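Local coordinates for protein cytidine deaminase (Mycobacterium tuberculosis, PDB 4WIG) that catalyses the zinc-dependent hydrolytic deamination of cytidine and 2'-deoxycytidine to uridine and 2'-deoxyuridine, working as a homotetramer, at residues A[30-35]-A[40-45]; A[56-61]-A[76-81]. The protein carries 1 engineered substitution. All coordinates share one frame; numbering follows the deposited sequence.

Interaction 1 of 2, residues A[30-35]-A[40-45]; sequences GAAALV and VVTGCN
Ala31 and Gly43, and two residues further along Ala33 and Val41, form two hydrogen-bonded pairs of an antiparallel beta hairpin. Each pair closes a ring of two backbone bonds: Ala31 N reaches Gly43 O at 2.8 Å, answered by Gly43 N to Ala31 O at 2.9 Å, and Ala33 N to Val41 O is matched by Val41 N to Ala33 O. Between and beyond the rings lie the non-hydrogen-bonded pairs, where CA-H...O contacts add to the ladder, as from Thr42 CA to Ala31 O at 3.2 Å. Apolar contacts are divided between the two faces. On one, Ala32 CB meets Thr42 CG2 at 3.9 Å and Val40 CG1 at 4.2 Å; Val40 CG1 stands anti to its own backbone N (chi1 170°), which carries it over Ala33 O. On the other, Ala33 CB touches Val41 CG2 at 4.2 Å. Asn45, a substrate-binding residue by similarity, follows directly after the second strand. Helix 6-17 packs on the face of Ala32, Val40 and Thr42, helix 57-67 on that of Ala31, Ala33 and Val41, and strand 73-80 pairs with the remaining edge of strand 29-35.

Interaction 2 of 2, residues A[56-61]-A[76-81]; sequences CAECAV and LACVDG. With ZN (zinc ion), chain C.
Glu58 lays its carboxylate beside the thiol of Cys78, with CD 3.8 Å from Cys78 SG and both oxygens at a similar range, a van der Waals contact without a hydrogen bond. Cys78 SG lies anti to its backbone N (chi1 -175°), carrying the sulfur from the strand toward the helix. The glutamate chain bends at chi2 (92°), turning the carboxylate back along the helix toward its N-terminal end and the metal. Further along the helix the packing is apolar, through Val61, Leu76 and the aliphatic CG of Glu58: Val61 CG1 meets Leu76 CD1 at 4.2 Å, the two side chains crossing obliquely, while Leu76 CD2 lies 4.4 Å from Glu58 CG. These four buried residues make up the packed part of the contact, which is small because few side chains meet across it; the 9.9 Å between the axes is usual for a helix on a sheet.

The zinc site, within 56-61, is tightly bonded. Cys56, the N-cap of the helix, binds the zinc ion through SG at 2.3 Å, and a water sits 1.9 Å from the metal. That water donates a hydrogen bond of 2.6 Å to Glu58 OE2, so metal and carboxylate both hold it, consistent with the proton-donor role assigned to Glu58 by similarity and with the water-attack chemistry of zinc deaminases. The looser, more open side has partly exposed Cys56 and, on the strand segment, Asp80 and exposed Gly81, which run on past the helix without touching it.

Cys89 and Cys92 complete the zinc site, the latter from helix 90-100, whose Leu96 also packs on Leu76. Strand 73-80 pairs with strand 29-35, helix 57-67 packs on the sheet face bearing Leu76 and Cys78, and helix 6-17 covers the opposite face through Ala77 and Val79.

Both interactions are buried near the centre of the chain and share one sheet: strand 29-35 of interaction 1 is the neighbour of strand 73-80 in interaction 2, with Ala32 O to Ala77 N and Gly30 O to Val79 N as probable hydrogen bonds. Interaction 1 is held by its backbone ladder and small side chains; interaction 2 has no direct hydrogen bond between its segments and relies on side-chain packing alone, while the zinc and its water lie at the start of its helix. Val61 joins them, sitting against Leu76 and also against Ala31, Ala33 and Val41. The hairpin thus packs on the helix whose N-cap and first turn carry Cys56 and Glu58, and both contacts reach a second subunit.

Interaction 1 of 2, residues A[30-35]-A[40-45]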
# COMPACT_ATOMS: atom_id res chain seq x y z
N GLY A 30 0.90 -15.81 -10.03
CA GLY A 30 2.17 -15.58 -10.71
C GLY A 30 1.96 -14.68 -11.90
O GLY A 30 0.87 -14.66 -12.47
N ALA A 31 2.99 -13.94 -12.29
CA ALA A 31 2.91 -13.12 -13.47
C ALA A 31 4.22 -13.13 -14.22
O ALA A 31 5.28 -13.33 -13.64
CB ALA A 31 2.50 -11.70 -13.09
N ALA A 32 4.13 -12.92 -15.53
CA ALA A 32 5.30 -12.85 -16.38
C ALA A 32 5.06 -11.82 -17.46
O ALA A 32 3.95 -11.70 -17.98
CB ALA A 32 5.59 -14.21 -17.01
N ALA A 33 6.11 -11.07 -17.79
CA ALA A 33 6.00 -10.00 -18.76
C ALA A 33 7.18 -10.00 -19.71
O ALA A 33 8.32 -10.29 -19.32
CB ALA A 33 5.90 -8.64 -18.06
N LEU A 34 6.86 -9.72 -20.97
CA LEU A 34 7.84 -9.49 -22.01
C LEU A 34 8.26 -8.03 -21.96
O LEU A 34 7.42 -7.12 -22.02
CB LEU A 34 7.23 -9.77 -23.37
CG LEU A 34 8.09 -9.57 -24.61
CD1 LEU A 34 9.21 -10.60 -24.65
CD2 LEU A 34 7.21 -9.65 -25.85
N VAL A 35 9.57 -7.83 -21.87
CA VAL A 35 10.17 -6.50 -21.84
C VAL A 35 10.58 -6.12 -23.26
O VAL A 35 10.73 -7.00 -24.12
CB VAL A 35 11.38 -6.48 -20.89
CG1 VAL A 35 11.91 -5.07 -20.69
CG2 VAL A 35 11.00 -7.11 -19.55
N VAL A 40 12.17 -11.86 -20.53
CA VAL A 40 10.95 -12.07 -19.77
C VAL A 40 11.28 -11.94 -18.28
O VAL A 40 12.28 -12.48 -17.81
CB VAL A 40 10.32 -13.44 -20.08
CG1 VAL A 40 9.19 -13.77 -19.11
CG2 VAL A 40 9.79 -13.46 -21.51
N VAL A 41 10.44 -11.22 -17.54
CA VAL A 41 10.61 -11.07 -16.10
C VAL A 41 9.37 -11.64 -15.42
O VAL A 41 8.29 -11.66 -16.01
CB VAL A 41 10.84 -9.60 -15.70
CG1 VAL A 41 12.16 -9.13 -16.27
CG2 VAL A 41 9.71 -8.70 -16.18
N THR A 42 9.53 -12.13 -14.19
CA THR A 42 8.43 -12.80 -13.49
C THR A 42 8.25 -12.29 -12.07
O THR A 42 9.12 -11.64 -11.51
CB THR A 42 8.60 -14.34 -13.45
OG1 THR A 42 9.76 -14.68 -12.69
CG2 THR A 42 8.71 -14.94 -14.83
N GLY A 43 7.10 -12.60 -11.50
CA GLY A 43 6.77 -12.19 -10.16
C GLY A 43 5.70 -13.09 -9.59
O GLY A 43 4.91 -13.68 -10.33
N CYS A 44 5.67 -13.19 -8.26
CA CYS A 44 4.61 -13.89 -7.57
C CYS A 44 4.14 -13.07 -6.39
O CYS A 44 4.86 -12.18 -5.91
CB CYS A 44 5.07 -15.27 -7.13
SG CYS A 44 6.46 -15.30 -5.98
N ASN A 45 2.93 -13.34 -5.94
CA ASN A 45 2.44 -12.62 -4.75
C ASN A 45 3.10 -13.06 -3.43
O ASN A 45 3.66 -14.16 -3.30
CB ASN A 45 0.90 -12.59 -4.68
CG ASN A 45 0.26 -13.96 -4.59
OD1 ASN A 45 0.84 -14.96 -4.99
ND2 ASN A 45 -0.94 -14.00 -4.04

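Interaction 2 of 2, residues A[56-61]-A[76-81]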
# COMPACT_ATOMS: atom_id res chain seq x y z
N CYS A 56 1.53 -7.79 -4.69
CA CYS A 56 0.94 -8.45 -5.85
C CYS A 56 2.01 -8.96 -6.80
O CYS A 56 3.07 -8.33 -6.95
CB CYS A 56 0.04 -7.50 -6.62
SG CYS A 56 -1.59 -7.23 -5.88
N ALA A 57 1.72 -10.06 -7.49
CA ALA A 57 2.62 -10.62 -8.50
C ALA A 57 3.05 -9.60 -9.55
O ALA A 57 4.21 -9.56 -9.95
CB ALA A 57 1.94 -11.81 -9.19
N GLU A 58 2.09 -8.81 -10.01
CA GLU A 58 2.33 -7.84 -11.06
C GLU A 58 3.29 -6.75 -10.59
O GLU A 58 4.14 -6.30 -11.36
CB GLU A 58 1.02 -7.24 -11.57
CG GLU A 58 -0.01 -8.28 -11.99
CD GLU A 58 -0.97 -8.66 -10.87
OE1 GLU A 58 -0.51 -9.19 -9.82
OE2 GLU A 58 -2.18 -8.45 -11.02
N CYS A 59 3.16 -6.33 -9.32
CA CYS A 59 4.13 -5.42 -8.73
C CYS A 59 5.51 -6.06 -8.62
O CYS A 59 6.51 -5.39 -8.85
CB CYS A 59 3.68 -4.93 -7.35
SG CYS A 59 2.26 -3.81 -7.48
N ALA A 60 5.55 -7.34 -8.26
CA ALA A 60 6.81 -8.09 -8.24
C ALA A 60 7.48 -8.10 -9.64
O ALA A 60 8.69 -7.98 -9.74
CB ALA A 60 6.59 -9.51 -7.73
N VAL A 61 6.67 -8.24 -10.70
CA VAL A 61 7.18 -8.13 -12.07
C VAL A 61 7.88 -6.79 -12.34
O VAL A 61 8.96 -6.75 -12.96
CB VAL A 61 6.05 -8.35 -13.10
CG1 VAL A 61 6.45 -7.87 -14.49
CG2 VAL A 61 5.66 -9.82 -13.13
N LEU A 76 1.96 -8.78 -20.61
CA LEU A 76 1.94 -9.44 -19.33
C LEU A 76 0.81 -10.50 -19.25
O LEU A 76 -0.31 -10.25 -19.66
CB LEU A 76 1.77 -8.40 -18.21
CG LEU A 76 1.77 -8.94 -16.78
CD1 LEU A 76 2.50 -8.00 -15.83
CD2 LEU A 76 0.36 -9.20 -16.28
N ALA A 77 1.12 -11.67 -18.68
CA ALA A 77 0.12 -12.67 -18.30
C ALA A 77 0.14 -12.85 -16.79
O ALA A 77 1.21 -12.90 -16.18
CB ALA A 77 0.39 -14.01 -18.99
N CYS A 78 -1.04 -12.94 -16.19
CA CYS A 78 -1.20 -13.17 -14.75
C CYS A 78 -2.13 -14.36 -14.57
O CYS A 78 -3.19 -14.42 -15.16
CB CYS A 78 -1.84 -11.95 -14.10
SG CYS A 78 -1.97 -12.03 -12.31
N VAL A 79 -1.71 -15.32 -13.75
CA VAL A 79 -2.49 -16.53 -13.54
C VAL A 79 -2.56 -16.88 -12.06
O VAL A 79 -1.70 -16.47 -11.27
CB VAL A 79 -1.91 -17.74 -14.32
CG1 VAL A 79 -1.86 -17.43 -15.82
CG2 VAL A 79 -0.52 -18.10 -13.79
N ASP A 80 -3.57 -17.64 -11.69
CA ASP A 80 -3.69 -18.16 -10.34
C ASP A 80 -2.93 -19.50 -10.19
O ASP A 80 -2.27 -19.94 -11.13
CB ASP A 80 -5.16 -18.25 -9.95
CG ASP A 80 -5.90 -19.40 -10.63
OD1 ASP A 80 -5.30 -20.25 -11.33
OD2 ASP A 80 -7.14 -19.42 -10.46
N GLY A 81 -3.03 -20.13 -9.01
CA GLY A 81 -2.32 -21.38 -8.72
C GLY A 81 -2.72 -22.54 -9.63
O GLY A 81 -1.95 -23.48 -9.79
ZN ZN C . -2.71 -6.42 -7.73
O HOH W 1 -3.40 -7.85 -8.83